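Local coordinates for protein endo-beta-1,2-glucanase (Talaromyces funiculosus, PDB 6IMU) that hydrolyses beta-1,2-glucans as an endo-beta-1,2-glucanase, cutting the beta-1,2-linkages between glucose units within the chain, at residues S58-N63 against T432-V437; P248-L253 against S302-W307; V295-W300 against I370-I375; I347-D352 against G360-A365. All coordinates share one frame; numbering follows the deposited sequence. Where two conformers were deposited one is given.

In the fold
All four contacts are connected, and contact 1, which closes the longest loop, encloses the other three along the chain. D434 of contact 1 meets H304 of contact 2, with OD1 of D434 2.9 Å from NE2 of H304 in a probable hydrogen bond, although the contact centres lie 18 Å apart. Contacts 2 and 3, centres 12 Å apart, are joined where E305 OE2 stands 2.7 Å from W300 N. I347 of contact 4 packs on S435 of contact 1. N364 packs against W300 of contact 3, and its ND2 lies 2.9 Å from I375 O, a probable hydrogen bond. The N-glycan of contact 4 is about 11 Å from the W300 side chain.

Contact 1: S58-N63 against T432-V437; sequences SYDGTN and TWDSKV
W433 turns the edge of its indole toward segment 58-63, while T432 and D60 lie side by side and point the same way. The pyrrole edge of W433 meets the Y59 carbonyl in the ring plane, with Y59 O 2.9 Å from NE1, though NE1 has its stronger partner in S50; S58 CB approaches the same ring obliquely, 3.8 Å from NE1. CG of W433 is anti to its own carbonyl carbon (chi1 -70°), which swings the indole back toward the strand. Beside it, CG2 of T432 runs alongside the D60 carboxylate, 3.8 Å from OD2, an oxygen hydrogen-bonded to H75. The backbones meet at G61 and T432, a non-hydrogen-bonded antiparallel pair, and D60 O receives W433 N at 3.2 Å. T432 then caps the helix beginning at W433: its OG1 accepts from S435 N at 3.2 Å and is also bonded to E418. Without the hydroxyl, as with an alanine here, S435 N would probably lose its side-chain cap and E418 a partner. D60 OD1 also lies 4.2 Å from D434 OD2, and D434 has a salt-bridge partner in K82. The W433 N bond thus ties strand 57-64 to helix 433-443, whose first turn T432 caps.

Contact 2: P248-L253 against S302-W307; sequences PYEGEL and SSHETW
OE2 of E250 accepts from ND1 of H304 at 2.6 Å, the shortest polar link between the two segments; H304 is modelled in two conformers, and the bond is that of the one given. It is bent, with 135° at the hydrogen, and reaches the oxygen on its anti side, out of the carboxylate plane; the two side chains cross at about a right angle. A bend at chi2 (98°) folds the glutamate toward the 3-10 segment 303-307, where its CG packs 3.7 Å from CB of W307. Y249 and E305 instead run side by side in the same direction. CB of E305 touches the tyrosine CD1 at 3.9 Å, and its OE1 stands over the rim of one ring face, while CD of P248 covers the centre of the opposite face. The E305 carboxylate is directed to backbone amides, OE1 to Y299 and OE2 to W300, and the Y249 hydroxyl bonds to K297 O. A type I turn from Y249 to E252 leads into helix 252-261, and L164 and E168 of helix 163-181 lie against E250. With NE2 bonded to D434, both imidazole nitrogens of H304 have a carboxylate partner in this conformer.

Contact 3: V295-W300 against I370-I375; sequences VQKGYW and IANQTI
Q373 reaches across to Y299 and W300, and its side chain can be followed atom by atom over them. CB lies 3.5 Å from CD1 of W300, at the pyrrole end of the indole, and equally near Y299 O. With CG anti to its own carbonyl carbon (chi1 -57°), the chain then turns over the tyrosine, where CG sits above one face in a CH-pi contact, 3.9 Å from the ring centroid. A second bend lays the amide nearly parallel to that ring, their planes 19° apart, with CD 4.1 Å from Y299 OH. At the tip, NE2 donates to OD1 of N372 at 2.9 Å. A serine in place of this glutamine would probably uncover the face of the Y299 ring and leave the N372 carboxamide free to turn. The backbones are held by three bonds: G298 N to I370 O, N372 N to G298 O, and Q373 N to Y299 O, the last of 2.8 Å and nearly along the C=O axis. Farther along, CG2 of V295 packs on CG2 of I370 at 3.9 Å. The contact fastens the loop before strand 380-381 to the loop that follows strand 290-296, with V295 at the strand's end packing on I370. V295 and I370 both rest on V283 of the partner strand 282-287, and V295 also touches A330 of helix 318-337.

Contact 4: I347-D352 against G360-A365; sequences INNVTD and GYISNA. With NAG (2-acetamido-2-deoxy-beta-D-glucopyranose), chain E.
I347 and I362 exchange two backbone bonds, I347 N to I362 O at 2.9 Å and I362 N to I347 O at 2.7 Å, the mark of a hydrogen-bonded antiparallel pair. The next pair, N348 with Y361, is non-hydrogen-bonded, and beyond it N349 N gives to G360 O at 2.8 Å, so three donors of this hairpin are met across the strands. Y361 has its CG anti to the backbone N (chi1 -173°), which lays the ring over the I347 peptide, with I347 O above the rim of one face. N348 comes to the edge of the same ring: its OD1 lies near the ring plane, 3.6 Å from CD1, with the amide and ring planes almost perpendicular. Its ND2 is turned elsewhere and donates to E418. N349 carries the N-linked sugar, its ND2 bonded covalently to C1 of the N-acetylglucosamine. The remaining N-H on ND2 makes a weak bond to the sugar's O7, and OD1 accepts from V350 N at 2.8 Å from above the carbonyl plane. The methyl of the acetamido group, C8, packs 3.8 Å from CG1 of I362, and the sugar is also hydrogen-bonded to E377. The weak ND2-O7 bond, the V350 bond and the E377 bond together would tend to limit rotation of the linkage and hold the sugar against the hairpin.

Contact 1: S58-N63 against T432-V437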
loop_
_atom_site.group_PDB
_atom_site.type_symbol
_atom_site.label_atom_id
_atom_site.label_comp_id
_atom_site.label_asym_id
_atom_site.label_seq_id
_atom_site.Cartn_x
_atom_site.Cartn_y
_atom_site.Cartn_z
ATOM N N SER A 58 -0.976 -6.605 -12.673
ATOM C CA SER A 58 -1.784 -6.937 -11.511
ATOM C C SER A 58 -3.274 -6.886 -11.873
ATOM O O SER A 58 -3.686 -6.122 -12.760
ATOM C CB SER A 58 -1.481 -6.024 -10.356
ATOM O OG SER A 58 -1.953 -4.714 -10.602
ATOM N N TYR A 59 -4.058 -7.733 -11.196
ATOM C CA TYR A 59 -5.486 -7.529 -10.964
ATOM C C TYR A 59 -5.656 -6.999 -9.542
ATOM O O TYR A 59 -4.873 -7.348 -8.663
ATOM C CB TYR A 59 -6.273 -8.837 -11.064
ATOM C CG TYR A 59 -6.214 -9.529 -12.398
ATOM C CD1 TYR A 59 -6.689 -8.910 -13.536
ATOM C CD2 TYR A 59 -5.700 -10.808 -12.521
ATOM C CE1 TYR A 59 -6.641 -9.535 -14.771
ATOM C CE2 TYR A 59 -5.647 -11.449 -13.746
ATOM C CZ TYR A 59 -6.127 -10.812 -14.874
ATOM O OH TYR A 59 -6.078 -11.437 -16.081
ATOM N N ASP A 60 -6.701 -6.201 -9.311
ATOM C CA ASP A 60 -6.995 -5.687 -7.979
ATOM C C ASP A 60 -7.044 -6.856 -6.989
ATOM O O ASP A 60 -6.536 -6.765 -5.868
ATOM C CB ASP A 60 -8.304 -4.898 -7.975
ATOM C CG ASP A 60 -8.731 -4.448 -6.590
ATOM O OD1 ASP A 60 -7.911 -3.822 -5.905
ATOM O OD2 ASP A 60 -9.878 -4.730 -6.209
ATOM N N GLY A 61 -7.672 -7.949 -7.429
ATOM C CA GLY A 61 -7.810 -9.158 -6.669
ATOM C C GLY A 61 -8.873 -10.065 -7.264
ATOM O O GLY A 61 -9.176 -9.983 -8.457
ATOM N N THR A 62 -9.449 -10.926 -6.421
ATOM C CA THR A 62 -10.481 -11.841 -6.854
ATOM C C THR A 62 -11.396 -12.211 -5.684
ATOM O O THR A 62 -10.969 -12.290 -4.518
ATOM C CB THR A 62 -9.882 -13.109 -7.480
ATOM O OG1 THR A 62 -10.957 -13.885 -8.018
ATOM C CG2 THR A 62 -9.105 -13.948 -6.495
ATOM N N ASN A 63 -12.661 -12.461 -6.030
ATOM C CA ASN A 63 -13.626 -13.076 -5.133
ATOM C C ASN A 63 -13.236 -14.544 -4.957
ATOM O O ASN A 63 -12.622 -15.151 -5.841
ATOM C CB ASN A 63 -15.057 -12.948 -5.659
ATOM C CG ASN A 63 -15.494 -11.508 -5.797
ATOM O OD1 ASN A 63 -16.022 -10.920 -4.859
ATOM N ND2 ASN A 63 -15.280 -10.935 -6.970
ATOM N N THR A 432 -7.452 -8.955 -2.180
ATOM C CA THR A 432 -6.900 -7.807 -2.904
ATOM C C THR A 432 -5.446 -7.593 -2.467
ATOM O O THR A 432 -5.063 -7.981 -1.365
ATOM C CB THR A 432 -7.711 -6.523 -2.671
ATOM O OG1 THR A 432 -7.579 -6.152 -1.302
ATOM C CG2 THR A 432 -9.184 -6.654 -3.002
ATOM N N TRP A 433 -4.651 -6.959 -3.339
ATOM C CA TRP A 433 -3.279 -6.590 -3.007
ATOM C C TRP A 433 -3.278 -5.682 -1.778
ATOM O O TRP A 433 -2.420 -5.822 -0.901
ATOM C CB TRP A 433 -2.578 -5.893 -4.175
ATOM C CG TRP A 433 -2.271 -6.793 -5.327
ATOM C CD1 TRP A 433 -3.107 -7.114 -6.353
ATOM C CD2 TRP A 433 -1.030 -7.469 -5.589
ATOM N NE1 TRP A 433 -2.475 -7.950 -7.233
ATOM C CE2 TRP A 433 -1.202 -8.191 -6.788
ATOM C CE3 TRP A 433 0.205 -7.541 -4.934
ATOM C CZ2 TRP A 433 -0.188 -8.971 -7.341
ATOM C CZ3 TRP A 433 1.206 -8.316 -5.479
ATOM C CH2 TRP A 433 1.011 -9.018 -6.666
ATOM N N ASP A 434 -4.243 -4.750 -1.741
ATOM C CA ASP A 434 -4.318 -3.729 -0.709
ATOM C C ASP A 434 -4.485 -4.376 0.679
ATOM O O ASP A 434 -3.857 -3.921 1.634
ATOM C CB ASP A 434 -5.413 -2.709 -1.034
ATOM C CG ASP A 434 -4.989 -1.661 -2.053
ATOM O OD1 ASP A 434 -4.364 -0.677 -1.642
ATOM O OD2 ASP A 434 -5.293 -1.833 -3.255
ATOM N N SER A 435 -5.313 -5.431 0.786
ATOM C CA SER A 435 -5.665 -6.043 2.084
ATOM C C SER A 435 -4.676 -7.142 2.501
ATOM O O SER A 435 -4.793 -7.676 3.618
ATOM C CB SER A 435 -7.083 -6.576 2.086
ATOM O OG SER A 435 -7.184 -7.808 1.381
ATOM N N LYS A 436 -3.712 -7.481 1.634
ATOM C CA LYS A 436 -2.867 -8.657 1.852
ATOM C C LYS A 436 -1.372 -8.331 1.711
ATOM O O LYS A 436 -0.578 -8.687 2.587
ATOM C CB LYS A 436 -3.276 -9.761 0.877
ATOM C CG LYS A 436 -4.674 -10.319 1.109
ATOM C CD LYS A 436 -5.135 -11.255 0.026
ATOM C CE LYS A 436 -4.266 -12.480 -0.133
ATOM N NZ LYS A 436 -4.197 -13.255 1.127
ATOM N N VAL A 437 -0.987 -7.712 0.589
ATOM C CA VAL A 437 0.423 -7.578 0.212
ATOM C C VAL A 437 0.988 -6.260 0.751
ATOM O O VAL A 437 2.205 -6.078 0.760
ATOM C CB VAL A 437 0.625 -7.721 -1.308
ATOM C CG1 VAL A 437 2.099 -7.657 -1.704
ATOM C CG2 VAL A 437 -0.013 -9.006 -1.820
#

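Contact 2: P248-L253 against S302-W307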
loop_
_atom_site.group_PDB
_atom_site.type_symbol
_atom_site.label_atom_id
_atom_site.label_comp_id
_atom_site.label_asym_id
_atom_site.label_seq_id
_atom_site.Cartn_x
_atom_site.Cartn_y
_atom_site.Cartn_z
ATOM N N PRO A 248 -0.473 14.927 4.227
ATOM C CA PRO A 248 0.661 14.055 4.538
ATOM C C PRO A 248 0.460 12.546 4.282
ATOM O O PRO A 248 1.283 11.750 4.725
ATOM C CB PRO A 248 0.885 14.258 6.053
ATOM C CG PRO A 248 -0.111 15.324 6.484
ATOM C CD PRO A 248 -1.204 15.331 5.436
ATOM N N TYR A 249 -0.594 12.159 3.558
ATOM C CA TYR A 249 -0.910 10.734 3.367
ATOM C C TYR A 249 -0.232 10.287 2.062
ATOM O O TYR A 249 0.861 10.766 1.755
ATOM C CB TYR A 249 -2.420 10.516 3.554
ATOM C CG TYR A 249 -2.977 11.344 4.688
ATOM C CD1 TYR A 249 -2.427 11.271 5.959
ATOM C CD2 TYR A 249 -3.993 12.265 4.479
ATOM C CE1 TYR A 249 -2.892 12.062 7.001
ATOM C CE2 TYR A 249 -4.467 13.067 5.508
ATOM C CZ TYR A 249 -3.919 12.961 6.775
ATOM O OH TYR A 249 -4.380 13.751 7.790
ATOM N N GLU A 250 -0.842 9.357 1.316
ATOM C CA GLU A 250 -0.097 8.603 0.295
ATOM C C GLU A 250 0.339 9.535 -0.839
ATOM O O GLU A 250 1.350 9.268 -1.484
ATOM C CB GLU A 250 -0.908 7.439 -0.274
ATOM C CG GLU A 250 -1.452 6.498 0.786
ATOM C CD GLU A 250 -2.903 6.788 1.137
ATOM O OE1 GLU A 250 -3.189 7.903 1.637
ATOM O OE2 GLU A 250 -3.750 5.916 0.864
ATOM N N GLY A 251 -0.418 10.623 -1.051
ATOM C CA GLY A 251 -0.167 11.583 -2.125
ATOM C C GLY A 251 1.170 12.303 -1.987
ATOM O O GLY A 251 1.661 12.900 -2.960
ATOM N N GLU A 252 1.771 12.243 -0.790
ATOM C CA GLU A 252 3.013 12.954 -0.521
ATOM C C GLU A 252 4.164 12.360 -1.343
ATOM O O GLU A 252 5.129 13.066 -1.643
ATOM C CB GLU A 252 3.333 12.939 0.971
ATOM C CG GLU A 252 4.409 13.939 1.346
ATOM C CD GLU A 252 4.517 14.150 2.841
ATOM O OE1 GLU A 252 5.283 13.410 3.487
ATOM O OE2 GLU A 252 3.791 15.024 3.354
ATOM N N LEU A 253 4.058 11.075 -1.708
ATOM C CA LEU A 253 5.066 10.441 -2.547
ATOM C C LEU A 253 5.155 11.172 -3.899
ATOM O O LEU A 253 6.255 11.387 -4.418
ATOM C CB LEU A 253 4.746 8.954 -2.721
ATOM C CG LEU A 253 4.874 8.106 -1.453
ATOM C CD1 LEU A 253 4.496 6.660 -1.738
ATOM C CD2 LEU A 253 6.277 8.197 -0.863
ATOM N N SER A 302 -7.306 5.812 8.951
ATOM C CA SER A 302 -7.152 4.514 8.315
ATOM C C SER A 302 -5.658 4.206 8.179
ATOM O O SER A 302 -4.869 5.086 7.826
ATOM C CB SER A 302 -7.828 4.485 6.966
ATOM O OG SER A 302 -7.273 3.472 6.136
ATOM N N SER A 303 -5.284 2.946 8.427
ATOM C CA SER A 303 -3.890 2.494 8.333
ATOM C C SER A 303 -3.276 2.811 6.956
ATOM O O SER A 303 -2.086 3.134 6.875
ATOM C CB SER A 303 -3.782 1.029 8.629
ATOM O OG SER A 303 -4.126 0.762 9.977
ATOM N N HIS A 304 -4.092 2.702 5.900
ATOM C CA HIS A 304 -3.693 2.914 4.510
ATOM C C HIS A 304 -2.940 4.245 4.340
ATOM O O HIS A 304 -2.005 4.327 3.535
ATOM C CB HIS A 304 -4.931 2.853 3.604
ATOM C CG HIS A 304 -4.630 2.501 2.187
ATOM N ND1 HIS A 304 -3.972 3.371 1.342
ATOM C CD2 HIS A 304 -4.907 1.396 1.458
ATOM C CE1 HIS A 304 -3.841 2.811 0.157
ATOM N NE2 HIS A 304 -4.410 1.600 0.202
ATOM N N GLU A 305 -3.341 5.261 5.119
ATOM C CA GLU A 305 -2.835 6.638 5.003
ATOM C C GLU A 305 -1.324 6.736 5.277
ATOM O O GLU A 305 -0.705 7.727 4.912
ATOM C CB GLU A 305 -3.591 7.549 5.980
ATOM C CG GLU A 305 -5.064 7.696 5.647
ATOM C CD GLU A 305 -5.957 8.205 6.770
ATOM O OE1 GLU A 305 -5.431 8.854 7.710
ATOM O OE2 GLU A 305 -7.188 7.953 6.700
ATOM N N THR A 306 -0.750 5.723 5.940
ATOM C CA THR A 306 0.643 5.714 6.396
ATOM C C THR A 306 1.560 5.098 5.322
ATOM O O THR A 306 2.758 4.981 5.541
ATOM C CB THR A 306 0.715 4.983 7.746
ATOM O OG1 THR A 306 -0.108 5.713 8.657
ATOM C CG2 THR A 306 2.114 4.848 8.304
ATOM N N TRP A 307 0.999 4.744 4.157
ATOM C CA TRP A 307 1.691 3.944 3.139
ATOM C C TRP A 307 3.069 4.525 2.759
ATOM O O TRP A 307 3.987 3.757 2.467
ATOM C CB TRP A 307 0.822 3.736 1.887
ATOM C CG TRP A 307 1.525 2.783 0.976
ATOM C CD1 TRP A 307 2.182 3.079 -0.177
ATOM C CD2 TRP A 307 1.877 1.425 1.298
ATOM N NE1 TRP A 307 2.804 1.959 -0.664
ATOM C CE2 TRP A 307 2.660 0.937 0.233
ATOM C CE3 TRP A 307 1.579 0.570 2.363
ATOM C CZ2 TRP A 307 3.139 -0.369 0.199
ATOM C CZ3 TRP A 307 2.051 -0.723 2.328
ATOM C CH2 TRP A 307 2.810 -1.189 1.253
HETATM O O HOH W 1 1.282 9.862 6.705
#

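Contact 3: V295-W300 against I370-I375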
loop_
_atom_site.group_PDB
_atom_site.type_symbol
_atom_site.label_atom_id
_atom_site.label_comp_id
_atom_site.label_asym_id
_atom_site.label_seq_id
_atom_site.Cartn_x
_atom_site.Cartn_y
_atom_site.Cartn_z
ATOM N N VAL A 295 -0.435 12.492 18.044
ATOM C CA VAL A 295 -0.308 11.866 16.731
ATOM C C VAL A 295 -0.457 12.928 15.637
ATOM O O VAL A 295 -1.002 14.026 15.874
ATOM C CB VAL A 295 -1.351 10.749 16.534
ATOM C CG1 VAL A 295 -1.224 9.650 17.581
ATOM C CG2 VAL A 295 -2.767 11.303 16.513
ATOM N N GLN A 296 0.004 12.565 14.431
ATOM C CA GLN A 296 -0.371 13.239 13.195
ATOM C C GLN A 296 -1.855 12.973 12.909
ATOM O O GLN A 296 -2.263 11.822 12.741
ATOM C CB GLN A 296 0.463 12.716 12.025
ATOM C CG GLN A 296 0.107 13.351 10.687
ATOM C CD GLN A 296 0.894 12.731 9.560
ATOM O OE1 GLN A 296 1.931 13.248 9.154
ATOM N NE2 GLN A 296 0.409 11.609 9.045
ATOM N N LYS A 297 -2.651 14.042 12.830
ATOM C CA LYS A 297 -4.066 13.941 12.518
ATOM C C LYS A 297 -4.230 13.260 11.150
ATOM O O LYS A 297 -3.569 13.635 10.155
ATOM C CB LYS A 297 -4.708 15.330 12.534
ATOM C CG LYS A 297 -6.226 15.352 12.468
ATOM C CD LYS A 297 -6.781 16.763 12.527
ATOM C CE LYS A 297 -8.286 16.821 12.405
ATOM N NZ LYS A 297 -8.844 18.040 13.041
ATOM N N GLY A 298 -5.101 12.244 11.111
ATOM C CA GLY A 298 -5.328 11.454 9.915
ATOM C C GLY A 298 -6.480 12.003 9.102
ATOM O O GLY A 298 -7.180 12.915 9.545
ATOM N N TYR A 299 -6.673 11.447 7.900
ATOM C CA TYR A 299 -7.873 11.714 7.133
ATOM C C TYR A 299 -9.039 10.997 7.830
ATOM O O TYR A 299 -9.942 11.664 8.371
ATOM C CB TYR A 299 -7.673 11.350 5.661
ATOM C CG TYR A 299 -8.701 11.976 4.759
ATOM C CD1 TYR A 299 -8.637 13.319 4.420
ATOM C CD2 TYR A 299 -9.776 11.239 4.298
ATOM C CE1 TYR A 299 -9.601 13.904 3.614
ATOM C CE2 TYR A 299 -10.742 11.805 3.484
ATOM C CZ TYR A 299 -10.655 13.142 3.139
ATOM O OH TYR A 299 -11.619 13.690 2.344
ATOM N N TRP A 300 -8.989 9.656 7.862
ATOM C CA TRP A 300 -9.841 8.846 8.767
ATOM C C TRP A 300 -9.012 8.253 9.915
ATOM O O TRP A 300 -9.568 7.725 10.879
ATOM C CB TRP A 300 -10.558 7.728 8.001
ATOM C CG TRP A 300 -11.409 8.200 6.864
ATOM C CD1 TRP A 300 -12.615 8.833 6.949
ATOM C CD2 TRP A 300 -11.130 8.051 5.463
ATOM N NE1 TRP A 300 -13.092 9.107 5.699
ATOM C CE2 TRP A 300 -12.207 8.637 4.767
ATOM C CE3 TRP A 300 -10.071 7.501 4.730
ATOM C CZ2 TRP A 300 -12.261 8.671 3.375
ATOM C CZ3 TRP A 300 -10.124 7.539 3.352
ATOM C CH2 TRP A 300 -11.208 8.111 2.688
ATOM N N ILE A 370 -9.130 11.344 16.155
ATOM C CA ILE A 370 -7.831 11.837 15.677
ATOM C C ILE A 370 -7.842 11.918 14.140
ATOM O O ILE A 370 -6.810 11.710 13.478
ATOM C CB ILE A 370 -6.691 10.958 16.227
ATOM C CG1 ILE A 370 -6.951 9.466 15.991
ATOM C CG2 ILE A 370 -6.439 11.259 17.704
ATOM C CD1 ILE A 370 -5.799 8.572 16.355
ATOM N N ALA A 371 -9.012 12.255 13.584
ATOM C CA ALA A 371 -9.251 12.238 12.143
ATOM C C ALA A 371 -9.908 13.551 11.708
ATOM O O ALA A 371 -10.678 14.151 12.458
ATOM C CB ALA A 371 -10.118 11.057 11.773
ATOM N N ASN A 372 -9.586 13.974 10.481
ATOM C CA ASN A 372 -10.220 15.102 9.817
ATOM C C ASN A 372 -11.699 14.772 9.557
ATOM O O ASN A 372 -12.576 15.597 9.810
ATOM C CB ASN A 372 -9.485 15.445 8.520
ATOM C CG ASN A 372 -10.006 16.693 7.841
ATOM O OD1 ASN A 372 -10.829 16.603 6.935
ATOM N ND2 ASN A 372 -9.527 17.856 8.258
ATOM N N GLN A 373 -11.956 13.554 9.060
ATOM C CA GLN A 373 -13.301 13.063 8.746
ATOM C C GLN A 373 -13.808 12.188 9.898
ATOM O O GLN A 373 -13.382 11.043 10.049
ATOM C CB GLN A 373 -13.270 12.252 7.450
ATOM C CG GLN A 373 -12.733 13.024 6.253
ATOM C CD GLN A 373 -13.674 14.124 5.832
ATOM O OE1 GLN A 373 -14.849 13.885 5.565
ATOM N NE2 GLN A 373 -13.156 15.340 5.775
ATOM N N THR A 374 -14.734 12.730 10.697
ATOM C CA THR A 374 -15.166 12.083 11.938
ATOM C C THR A 374 -16.345 11.127 11.684
ATOM O O THR A 374 -16.633 10.294 12.516
ATOM C CB THR A 374 -15.512 13.131 13.002
ATOM O OG1 THR A 374 -16.465 14.027 12.434
ATOM C CG2 THR A 374 -14.307 13.913 13.476
ATOM N N ILE A 375 -17.030 11.265 10.544
ATOM C CA ILE A 375 -18.155 10.393 10.203
ATOM C C ILE A 375 -17.593 9.090 9.629
ATOM O O ILE A 375 -17.100 9.065 8.511
ATOM C CB ILE A 375 -19.126 11.086 9.230
ATOM C CG1 ILE A 375 -19.671 12.399 9.805
ATOM C CG2 ILE A 375 -20.248 10.135 8.813
ATOM C CD1 ILE A 375 -20.151 12.306 11.236
#

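Contact 4: I347-D352 against G360-A365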
loop_
_atom_site.group_PDB
_atom_site.type_symbol
_atom_site.label_atom_id
_atom_site.label_comp_id
_atom_site.label_asym_id
_atom_site.label_seq_id
_atom_site.Cartn_x
_atom_site.Cartn_y
_atom_site.Cartn_z
ATOM N N ILE A 347 -11.461 -0.507 3.170
ATOM C CA ILE A 347 -11.586 -1.929 2.912
ATOM C C ILE A 347 -12.919 -2.214 2.209
ATOM O O ILE A 347 -13.904 -1.483 2.380
ATOM C CB ILE A 347 -11.465 -2.713 4.237
ATOM C CG1 ILE A 347 -11.161 -4.192 4.004
ATOM C CG2 ILE A 347 -12.708 -2.522 5.099
ATOM C CD1 ILE A 347 -9.770 -4.463 3.483
ATOM N N ASN A 348 -12.937 -3.310 1.447
ATOM C CA ASN A 348 -14.168 -3.850 0.894
ATOM C C ASN A 348 -15.059 -4.342 2.038
ATOM O O ASN A 348 -14.572 -4.870 3.046
ATOM C CB ASN A 348 -13.901 -4.954 -0.131
ATOM C CG ASN A 348 -13.528 -4.394 -1.485
ATOM O OD1 ASN A 348 -14.405 -3.974 -2.230
ATOM N ND2 ASN A 348 -12.245 -4.380 -1.806
ATOM N N ASN A 349 -16.368 -4.137 1.855
ATOM C CA ASN A 349 -17.412 -4.569 2.769
ATOM C C ASN A 349 -17.638 -6.073 2.580
ATOM O O ASN A 349 -17.058 -6.685 1.679
ATOM C CB ASN A 349 -18.709 -3.794 2.511
ATOM C CG ASN A 349 -19.612 -3.685 3.722
ATOM O OD1 ASN A 349 -19.409 -4.363 4.725
ATOM N ND2 ASN A 349 -20.612 -2.822 3.624
ATOM N N VAL A 350 -18.510 -6.644 3.415
ATOM C CA VAL A 350 -18.793 -8.082 3.419
ATOM C C VAL A 350 -19.417 -8.511 2.084
ATOM O O VAL A 350 -19.985 -7.705 1.348
ATOM C CB VAL A 350 -19.693 -8.485 4.604
ATOM C CG1 VAL A 350 -19.016 -8.214 5.930
ATOM C CG2 VAL A 350 -21.061 -7.820 4.562
ATOM N N THR A 351 -19.271 -9.808 1.794
ATOM C CA THR A 351 -19.946 -10.499 0.718
ATOM C C THR A 351 -21.362 -10.866 1.173
ATOM O O THR A 351 -21.556 -11.327 2.293
ATOM C CB THR A 351 -19.205 -11.786 0.328
ATOM O OG1 THR A 351 -17.910 -11.438 -0.163
ATOM C CG2 THR A 351 -19.927 -12.604 -0.719
ATOM N N ASP A 352 -22.335 -10.655 0.281
ATOM C CA ASP A 352 -23.682 -11.201 0.436
ATOM C C ASP A 352 -23.629 -12.657 -0.013
ATOM O O ASP A 352 -23.453 -12.927 -1.197
ATOM C CB ASP A 352 -24.712 -10.393 -0.354
ATOM C CG ASP A 352 -26.129 -10.944 -0.270
ATOM O OD1 ASP A 352 -26.299 -12.099 0.190
ATOM O OD2 ASP A 352 -27.059 -10.206 -0.661
ATOM N N GLY A 360 -20.287 -3.396 -1.010
ATOM C CA GLY A 360 -19.741 -2.051 -1.243
ATOM C C GLY A 360 -18.323 -1.923 -0.708
ATOM O O GLY A 360 -17.723 -2.912 -0.287
ATOM N N TYR A 361 -17.784 -0.701 -0.754
ATOM C CA TYR A 361 -16.445 -0.392 -0.237
ATOM C C TYR A 361 -16.566 0.618 0.909
ATOM O O TYR A 361 -17.291 1.597 0.800
ATOM C CB TYR A 361 -15.541 0.132 -1.353
ATOM C CG TYR A 361 -14.100 0.306 -0.952
ATOM C CD1 TYR A 361 -13.196 -0.742 -1.049
ATOM C CD2 TYR A 361 -13.644 1.519 -0.460
ATOM C CE1 TYR A 361 -11.870 -0.586 -0.673
ATOM C CE2 TYR A 361 -12.326 1.692 -0.080
ATOM C CZ TYR A 361 -11.435 0.637 -0.190
ATOM O OH TYR A 361 -10.137 0.809 0.184
ATOM N N ILE A 362 -15.874 0.335 2.020
ATOM C CA ILE A 362 -15.850 1.199 3.205
ATOM C C ILE A 362 -14.524 1.965 3.218
ATOM O O ILE A 362 -13.516 1.426 3.643
ATOM C CB ILE A 362 -16.043 0.400 4.512
ATOM C CG1 ILE A 362 -17.276 -0.508 4.467
ATOM C CG2 ILE A 362 -16.103 1.349 5.701
ATOM C CD1 ILE A 362 -17.251 -1.630 5.487
ATOM N N SER A 363 -14.559 3.220 2.756
ATOM C CA SER A 363 -13.410 4.121 2.781
ATOM C C SER A 363 -13.153 4.636 4.203
ATOM O O SER A 363 -11.989 4.720 4.628
ATOM C CB SER A 363 -13.605 5.280 1.831
ATOM O OG SER A 363 -13.631 4.832 0.485
ATOM N N ASN A 364 -14.238 4.986 4.914
ATOM C CA ASN A 364 -14.180 5.842 6.107
ATOM C C ASN A 364 -14.100 4.995 7.391
ATOM O O ASN A 364 -14.916 5.146 8.313
ATOM C CB ASN A 364 -15.342 6.845 6.150
ATOM C CG ASN A 364 -16.713 6.202 6.095
ATOM O OD1 ASN A 364 -16.885 5.137 5.502
ATOM N ND2 ASN A 364 -17.691 6.843 6.711
ATOM N N ALA A 365 -13.083 4.128 7.469
ATOM C CA ALA A 365 -12.861 3.265 8.627
ATOM C C ALA A 365 -11.492 3.583 9.232
ATOM O O ALA A 365 -10.450 3.300 8.601
ATOM C CB ALA A 365 -12.957 1.815 8.218
HETATM C C1 NAG E . -21.589 -2.535 4.643
HETATM C C2 NAG E . -22.299 -1.240 4.277
HETATM C C3 NAG E . -23.297 -0.882 5.371
HETATM C C4 NAG E . -24.311 -2.005 5.544
HETATM C C5 NAG E . -23.561 -3.305 5.799
HETATM C C6 NAG E . -24.517 -4.488 5.875
HETATM C C7 NAG E . -20.876 0.225 2.868
HETATM C C8 NAG E . -20.060 1.491 2.872
HETATM N N2 NAG E . -21.377 -0.125 4.053
HETATM O O3 NAG E . -23.951 0.334 5.009
HETATM O O4 NAG E . -25.219 -1.718 6.630
HETATM O O5 NAG E . -22.588 -3.559 4.773
HETATM O O6 NAG E . -23.708 -5.654 6.080
HETATM O O7 NAG E . -21.088 -0.407 1.840
#